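Local coordinates for protein trichomaglin (Trichosanthes lepiniana, PDB 1SGL) that probably cleaves RNA, as an S-like ribonuclease of the ribonuclease T2 family, at residues Q13-S21 with Y201-D209; V158-K167 with S180-D191. All blocks are in the same frame, centred on the assembly; numbering follows the deposited sequence.

Both contacts reach the same antiparallel sheet, in which strands 7-14 and 176-184 are neighbours, yet their centres are about 23 Å apart and their nearest atoms about 7 Å. Contact 1 joins the end of strand 7-14 and the short helix after it to the C-terminal tail, 180 residues on; contact 2 joins parts of the chain only 13 residues apart. Contact 1 buries Trp-14, Gly-16 and Leu-204 but exposes Arg-20 and Pro-208; contact 2 buries Val-162, Ala-164 and Leu-181, with Asp-191 exposed. Contact 1 is mostly apolar, with one indole hydrogen bond and prolines against a helix; contact 2 adds backbone pairing, a carboxylate on a backbone N-H and a water linking three backbone groups.

Contact 1 of 2, residues Q13-S21 with Y201-D209; sequences QWAGTSCRS and YVSLPEIPD. With SO4 (sulfate ion), chain C; SO4 (sulfate ion), chain E.
Leu-204 lies over one face of the Trp-14 indole: its CD2 stands 3.9 Å from the centroid of the six-membered ring, only 14° off the normal, a CH-pi contact. Leu-204 CB touches Trp-14 CZ2 at 3.7 Å. With CG anti to the backbone N (chi1 -179°), the indole swings toward the tail. Ile-207 spans the short helix, CD1 against Ala-15 CB at its start (3.8 Å) and CG2 against Cys-19 CB just past its end. Pro-208 follows, its CD 3.7 Å from Cys-19 CB and its CG against the backbone of Arg-20. In this ribonuclease T2-family chain the C-terminal tail thus runs past helix 15-18, at the end of strand 7-14, where Trp-14 is the N-cap residue and Cys-19 forms a disulfide with Cys-31. Gly-16 permits the close pass: its CA lies 3.2 Å from Pro-205 O in a nearly straight CA-H...O contact, and a CB here would clash with that oxygen. The same oxygen accepts the indole N-H in a noticeably bent bond, Trp-14 NE1 to Pro-205 O being 2.8 Å; the donor meets a lone pair in the carbonyl plane, although the oxygen sits 23° out of the ring plane. Beside it, the Pro-205 ring packs on Thr-17, whose OG1 is hydrogen-bonded to Val-176 O on the adjoining strand. At the outer edge Arg-20 turns away from the tail, and its NH2 holds O4 of the sulfate of chain E at 2.9 Å, in the guanidinium plane, besides forming a salt bridge with Glu-173. The sulfate ions probably come from the crystallisation liquor.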
# COMPACT_ATOMS: atom_id res chain seq x y z
N GLN A 13 2.08 2.52 1.65
CA GLN A 13 3.26 2.86 2.42
C GLN A 13 3.70 4.28 2.15
O GLN A 13 3.62 4.75 1.02
CB GLN A 13 4.40 1.91 2.08
CG GLN A 13 4.14 0.49 2.53
CD GLN A 13 5.36 -0.40 2.42
OE1 GLN A 13 5.28 -1.60 2.70
NE2 GLN A 13 6.49 0.18 2.02
N TRP A 14 4.17 4.96 3.19
CA TRP A 14 4.65 6.33 3.04
C TRP A 14 6.11 6.27 2.59
O TRP A 14 6.99 5.82 3.33
CB TRP A 14 4.55 7.09 4.37
CG TRP A 14 5.01 8.52 4.25
CD1 TRP A 14 6.12 9.07 4.82
CD2 TRP A 14 4.41 9.55 3.46
NE1 TRP A 14 6.25 10.39 4.43
CE2 TRP A 14 5.21 10.71 3.59
CE3 TRP A 14 3.27 9.61 2.65
CZ2 TRP A 14 4.91 11.91 2.95
CZ3 TRP A 14 2.97 10.81 2.00
CH2 TRP A 14 3.79 11.94 2.16
N ALA A 15 6.36 6.73 1.37
CA ALA A 15 7.70 6.69 0.80
C ALA A 15 8.79 7.31 1.68
O ALA A 15 9.88 6.77 1.80
CB ALA A 15 7.70 7.35 -0.57
N GLY A 16 8.49 8.45 2.32
CA GLY A 16 9.48 9.10 3.15
C GLY A 16 10.01 8.23 4.27
O GLY A 16 11.20 8.26 4.59
N THR A 17 9.14 7.43 4.87
CA THR A 17 9.54 6.57 5.97
C THR A 17 10.23 5.29 5.51
O THR A 17 11.14 4.78 6.18
CB THR A 17 8.31 6.22 6.85
OG1 THR A 17 7.76 7.43 7.37
CG2 THR A 17 8.70 5.29 8.00
N SER A 18 9.81 4.76 4.36
CA SER A 18 10.42 3.55 3.82
C SER A 18 11.83 3.84 3.30
O SER A 18 12.64 2.94 3.13
CB SER A 18 9.57 2.98 2.68
OG SER A 18 8.32 2.52 3.13
N CYS A 19 12.10 5.11 3.03
CA CYS A 19 13.38 5.53 2.49
C CYS A 19 14.31 6.24 3.47
O CYS A 19 15.41 6.62 3.09
CB CYS A 19 13.15 6.46 1.30
SG CYS A 19 12.22 5.71 -0.06
N ARG A 20 13.88 6.42 4.71
CA ARG A 20 14.70 7.14 5.67
C ARG A 20 15.97 6.42 6.13
O ARG A 20 16.83 7.01 6.77
CB ARG A 20 13.88 7.55 6.89
CG ARG A 20 13.70 6.47 7.94
CD ARG A 20 13.41 7.14 9.28
NE ARG A 20 13.13 6.18 10.34
CZ ARG A 20 12.98 6.52 11.62
NH1 ARG A 20 13.08 7.79 11.98
NH2 ARG A 20 12.71 5.59 12.52
N SER A 21 16.08 5.14 5.81
CA SER A 21 17.27 4.39 6.19
C SER A 21 18.18 4.28 4.97
O SER A 21 18.64 3.20 4.62
CB SER A 21 16.88 3.00 6.71
OG SER A 21 17.97 2.39 7.38
N TYR A 201 0.66 13.52 17.56
CA TYR A 201 1.32 14.29 16.51
C TYR A 201 2.21 13.35 15.71
O TYR A 201 2.93 12.53 16.29
CB TYR A 201 2.12 15.45 17.10
CG TYR A 201 1.24 16.43 17.84
CD1 TYR A 201 0.94 16.24 19.19
CD2 TYR A 201 0.66 17.51 17.18
CE1 TYR A 201 0.08 17.11 19.86
CE2 TYR A 201 -0.20 18.37 17.84
CZ TYR A 201 -0.48 18.16 19.18
OH TYR A 201 -1.34 19.01 19.84
N VAL A 202 2.15 13.45 14.39
CA VAL A 202 2.94 12.57 13.55
C VAL A 202 3.71 13.33 12.49
O VAL A 202 3.47 14.52 12.24
CB VAL A 202 2.05 11.51 12.85
CG1 VAL A 202 1.35 10.66 13.90
CG2 VAL A 202 1.03 12.20 11.94
N SER A 203 4.66 12.65 11.87
CA SER A 203 5.45 13.29 10.84
C SER A 203 5.39 12.51 9.54
O SER A 203 5.29 11.29 9.53
CB SER A 203 6.90 13.45 11.31
OG SER A 203 7.49 12.20 11.57
N LEU A 204 5.42 13.26 8.44
CA LEU A 204 5.38 12.73 7.09
C LEU A 204 6.67 13.22 6.45
O LEU A 204 6.67 14.20 5.71
CB LEU A 204 4.17 13.28 6.33
CG LEU A 204 2.78 12.80 6.79
CD1 LEU A 204 1.69 13.68 6.19
CD2 LEU A 204 2.58 11.36 6.36
N PRO A 205 7.79 12.56 6.75
CA PRO A 205 9.09 12.97 6.19
C PRO A 205 9.20 12.81 4.68
O PRO A 205 8.53 11.96 4.08
CB PRO A 205 10.08 12.09 6.95
CG PRO A 205 9.29 10.83 7.17
CD PRO A 205 7.93 11.35 7.59
N GLU A 206 10.05 13.63 4.08
CA GLU A 206 10.27 13.55 2.64
C GLU A 206 11.30 12.46 2.40
O GLU A 206 12.01 12.05 3.32
CB GLU A 206 10.81 14.87 2.10
CG GLU A 206 10.05 16.11 2.55
CD GLU A 206 10.77 17.38 2.16
OE1 GLU A 206 10.75 17.75 0.97
OE2 GLU A 206 11.38 18.02 3.05
N ILE A 207 11.39 11.99 1.16
CA ILE A 207 12.38 10.99 0.82
C ILE A 207 13.74 11.65 0.97
O ILE A 207 13.95 12.76 0.48
CB ILE A 207 12.20 10.51 -0.63
CG1 ILE A 207 10.90 9.70 -0.75
CG2 ILE A 207 13.40 9.67 -1.05
CD1 ILE A 207 10.52 9.37 -2.18
N PRO A 208 14.68 11.00 1.66
CA PRO A 208 16.01 11.57 1.85
C PRO A 208 16.74 11.76 0.52
O PRO A 208 16.66 10.90 -0.36
CB PRO A 208 16.71 10.53 2.73
CG PRO A 208 15.57 9.92 3.51
CD PRO A 208 14.52 9.75 2.44
N ASP A 209 17.44 12.88 0.37
CA ASP A 209 18.18 13.14 -0.86
C ASP A 209 19.50 12.36 -0.86
O ASP A 209 19.94 11.96 0.24
CB ASP A 209 18.48 14.64 -1.01
CG ASP A 209 17.24 15.44 -1.40
OD1 ASP A 209 16.66 15.16 -2.46
OD2 ASP A 209 16.86 16.36 -0.64
OXT ASP A 209 20.08 12.17 -1.96
S SO4 C . 8.80 -3.08 0.32
O1 SO4 C . 7.79 -2.57 1.27
O2 SO4 C . 10.13 -2.57 0.70
O3 SO4 C . 8.48 -2.62 -1.05
O4 SO4 C . 8.80 -4.55 0.35
S SO4 E . 11.92 2.12 14.56
O1 SO4 E . 12.44 0.75 14.40
O2 SO4 E . 12.58 2.77 15.71
O3 SO4 E . 10.47 2.07 14.80
O4 SO4 E . 12.21 2.89 13.34

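Contact 2 of 2, residues V158-K167 with S180-D191; sequences VESAVGARPK and SLCFDKDFKPRD. With SO4 (sulfate ion), chain D.
Water 1 ties three backbone groups together: it donates to Arg-165 O and to Arg-190 O, the latter at 2.8 Å, and accepts from Cys-182 N. Close by, Asp-191 OD1 takes the backbone N-H of Arg-165 at 2.8 Å, almost straight at 171°, on its anti lone pair. The Arg-165 guanidinium stacks on the Asp-191 carboxylate, their planes 27° apart, with Asp-191 CB over one face near the rim; the opposite charges are near, but no guanidinium N-H is aimed at the carboxylate. Lys-167 and Ser-180 form an antiparallel hydrogen-bonded pair, Lys-167 N to Ser-180 O 3.0 Å and Ser-180 N to Lys-167 O 2.9 Å. A bend at chi3 (55°) brings Lys-167 NZ to the sulfate of chain D, 2.8 Å from its O4; an alanine here would probably cost that anion its ammonium partner, leaving Arg-46 as a remaining cation. On the apolar side Leu-181 CD2 touches Pro-166 CB and Val-158 CG1, both to one side of it, and Pro-189 CB packs on Ala-164 CB at 3.8 Å and on Val-162. Helix 151-162 thus lies against strands 176-184 and 189-190, with Leu-181 also touching Val-132 of helix 132-139 and Ser-180 resting on strand 7-14.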
# COMPACT_ATOMS: atom_id res chain seq x y z
N VAL A 158 -8.79 11.90 5.01
CA VAL A 158 -9.07 10.65 4.30
C VAL A 158 -10.53 10.25 4.38
O VAL A 158 -11.14 9.92 3.37
CB VAL A 158 -8.21 9.49 4.84
CG1 VAL A 158 -8.65 8.17 4.21
CG2 VAL A 158 -6.75 9.76 4.54
N GLU A 159 -11.12 10.30 5.57
CA GLU A 159 -12.52 9.94 5.72
C GLU A 159 -13.42 10.85 4.88
O GLU A 159 -14.36 10.37 4.25
CB GLU A 159 -12.97 10.03 7.17
CG GLU A 159 -12.34 9.03 8.10
CD GLU A 159 -12.74 9.27 9.53
OE1 GLU A 159 -12.88 10.46 9.90
OE2 GLU A 159 -12.91 8.30 10.30
N SER A 160 -13.14 12.15 4.90
CA SER A 160 -13.96 13.10 4.15
C SER A 160 -13.87 12.86 2.66
O SER A 160 -14.85 13.01 1.95
CB SER A 160 -13.52 14.54 4.43
OG SER A 160 -13.83 14.91 5.76
N ALA A 161 -12.69 12.47 2.19
CA ALA A 161 -12.48 12.24 0.77
C ALA A 161 -12.87 10.84 0.27
O ALA A 161 -13.43 10.71 -0.82
CB ALA A 161 -11.02 12.53 0.42
N VAL A 162 -12.60 9.82 1.07
CA VAL A 162 -12.90 8.44 0.69
C VAL A 162 -14.27 7.97 1.18
O VAL A 162 -14.88 7.08 0.57
CB VAL A 162 -11.81 7.48 1.24
CG1 VAL A 162 -12.18 6.04 0.96
CG2 VAL A 162 -10.47 7.82 0.60
N GLY A 163 -14.74 8.56 2.28
CA GLY A 163 -16.02 8.16 2.82
C GLY A 163 -15.94 7.02 3.83
O GLY A 163 -16.96 6.43 4.17
N ALA A 164 -14.74 6.69 4.30
CA ALA A 164 -14.57 5.61 5.27
C ALA A 164 -13.29 5.80 6.07
O ALA A 164 -12.31 6.37 5.57
CB ALA A 164 -14.54 4.24 4.56
N ARG A 165 -13.31 5.33 7.30
CA ARG A 165 -12.17 5.45 8.19
C ARG A 165 -10.98 4.54 7.84
O ARG A 165 -11.12 3.33 7.73
CB ARG A 165 -12.61 5.15 9.63
CG ARG A 165 -11.47 5.14 10.64
CD ARG A 165 -12.00 5.00 12.07
NE ARG A 165 -12.59 3.68 12.27
CZ ARG A 165 -13.82 3.48 12.74
NH1 ARG A 165 -14.59 4.51 13.07
NH2 ARG A 165 -14.28 2.24 12.87
N PRO A 166 -9.78 5.12 7.68
CA PRO A 166 -8.59 4.32 7.35
C PRO A 166 -7.92 3.83 8.64
O PRO A 166 -8.30 4.22 9.73
CB PRO A 166 -7.70 5.30 6.63
CG PRO A 166 -7.91 6.54 7.46
CD PRO A 166 -9.44 6.56 7.68
N LYS A 167 -6.90 3.01 8.47
CA LYS A 167 -6.12 2.48 9.58
C LYS A 167 -4.69 3.02 9.40
O LYS A 167 -4.05 2.79 8.38
CB LYS A 167 -6.14 0.95 9.52
CG LYS A 167 -5.29 0.26 10.56
CD LYS A 167 -5.74 -1.19 10.78
CE LYS A 167 -5.76 -1.99 9.49
NZ LYS A 167 -6.10 -3.43 9.72
N SER A 180 -3.93 2.10 5.57
CA SER A 180 -4.73 1.09 4.91
C SER A 180 -6.19 1.49 4.76
O SER A 180 -6.76 2.13 5.64
CB SER A 180 -4.65 -0.23 5.69
OG SER A 180 -3.30 -0.63 5.87
N LEU A 181 -6.79 1.10 3.64
CA LEU A 181 -8.20 1.37 3.39
C LEU A 181 -8.89 0.01 3.33
O LEU A 181 -8.32 -0.97 2.84
CB LEU A 181 -8.41 2.13 2.08
CG LEU A 181 -7.83 3.54 1.94
CD1 LEU A 181 -8.11 4.07 0.54
CD2 LEU A 181 -8.43 4.46 2.98
N CYS A 182 -10.12 -0.05 3.82
CA CYS A 182 -10.86 -1.29 3.81
C CYS A 182 -12.02 -1.20 2.81
O CYS A 182 -12.58 -0.12 2.60
CB CYS A 182 -11.33 -1.60 5.24
SG CYS A 182 -9.87 -1.85 6.32
N PHE A 183 -12.34 -2.31 2.16
CA PHE A 183 -13.41 -2.36 1.16
C PHE A 183 -14.22 -3.66 1.28
O PHE A 183 -13.68 -4.68 1.71
CB PHE A 183 -12.83 -2.31 -0.27
CG PHE A 183 -12.00 -1.09 -0.57
CD1 PHE A 183 -10.65 -1.05 -0.25
CD2 PHE A 183 -12.59 0.02 -1.18
CE1 PHE A 183 -9.88 0.07 -0.55
CE2 PHE A 183 -11.83 1.15 -1.48
CZ PHE A 183 -10.47 1.18 -1.17
N ASP A 184 -15.49 -3.63 0.88
CA ASP A 184 -16.27 -4.87 0.92
C ASP A 184 -16.08 -5.63 -0.39
O ASP A 184 -15.32 -5.19 -1.26
CB ASP A 184 -17.77 -4.60 1.19
CG ASP A 184 -18.41 -3.70 0.16
OD1 ASP A 184 -18.00 -3.68 -1.01
OD2 ASP A 184 -19.36 -2.99 0.55
N LYS A 185 -16.76 -6.77 -0.53
CA LYS A 185 -16.63 -7.59 -1.74
C LYS A 185 -17.00 -6.82 -3.00
O LYS A 185 -16.53 -7.16 -4.08
CB LYS A 185 -17.53 -8.83 -1.66
CG LYS A 185 -17.25 -9.75 -0.48
CD LYS A 185 -15.90 -10.41 -0.59
CE LYS A 185 -15.70 -11.42 0.54
NZ LYS A 185 -16.63 -12.58 0.45
N ASP A 186 -17.84 -5.80 -2.86
CA ASP A 186 -18.24 -4.98 -4.01
C ASP A 186 -17.28 -3.80 -4.20
O ASP A 186 -17.54 -2.89 -4.98
CB ASP A 186 -19.67 -4.47 -3.83
CG ASP A 186 -20.72 -5.54 -4.10
OD1 ASP A 186 -21.92 -5.23 -3.98
OD2 ASP A 186 -20.34 -6.68 -4.43
N PHE A 187 -16.18 -3.83 -3.47
CA PHE A 187 -15.17 -2.79 -3.57
C PHE A 187 -15.64 -1.40 -3.19
O PHE A 187 -15.17 -0.41 -3.73
CB PHE A 187 -14.57 -2.80 -4.97
CG PHE A 187 -13.81 -4.06 -5.28
CD1 PHE A 187 -12.58 -4.30 -4.69
CD2 PHE A 187 -14.36 -5.03 -6.10
CE1 PHE A 187 -11.90 -5.50 -4.90
CE2 PHE A 187 -13.69 -6.24 -6.33
CZ PHE A 187 -12.46 -6.48 -5.72
N LYS A 188 -16.60 -1.33 -2.28
CA LYS A 188 -17.06 -0.04 -1.78
C LYS A 188 -16.33 0.16 -0.46
O LYS A 188 -16.11 -0.79 0.29
CB LYS A 188 -18.57 -0.04 -1.54
CG LYS A 188 -19.40 0.33 -2.77
CD LYS A 188 -19.16 -0.63 -3.93
CE LYS A 188 -19.84 -0.14 -5.20
NZ LYS A 188 -19.65 -1.08 -6.35
N PRO A 189 -15.93 1.41 -0.16
CA PRO A 189 -15.21 1.69 1.09
C PRO A 189 -15.99 1.34 2.35
O PRO A 189 -17.21 1.49 2.41
CB PRO A 189 -14.92 3.19 0.98
CG PRO A 189 -14.78 3.39 -0.51
CD PRO A 189 -15.94 2.59 -1.04
N ARG A 190 -15.26 0.87 3.35
CA ARG A 190 -15.83 0.48 4.64
C ARG A 190 -14.84 0.89 5.72
O ARG A 190 -13.63 0.81 5.53
CB ARG A 190 -16.02 -1.04 4.68
CG ARG A 190 -17.19 -1.53 3.86
CD ARG A 190 -18.51 -1.13 4.52
NE ARG A 190 -19.67 -1.54 3.76
CZ ARG A 190 -20.15 -0.89 2.70
NH1 ARG A 190 -19.55 0.21 2.29
NH2 ARG A 190 -21.22 -1.35 2.06
N ASP A 191 -15.34 1.34 6.86
CA ASP A 191 -14.44 1.73 7.94
C ASP A 191 -13.56 0.54 8.31
O ASP A 191 -14.03 -0.59 8.35
CB ASP A 191 -15.21 2.13 9.21
CG ASP A 191 -16.09 3.34 9.02
OD1 ASP A 191 -15.69 4.30 8.34
OD2 ASP A 191 -17.19 3.33 9.60
S SO4 D . -2.54 -3.63 8.65
O1 SO4 D . -1.25 -4.27 9.01
O2 SO4 D . -2.56 -3.33 7.20
O3 SO4 D . -2.67 -2.37 9.42
O4 SO4 D . -3.65 -4.54 8.97
O HOH W 1 -11.39 2.37 4.95
O HOH W 2 -2.06 0.61 8.12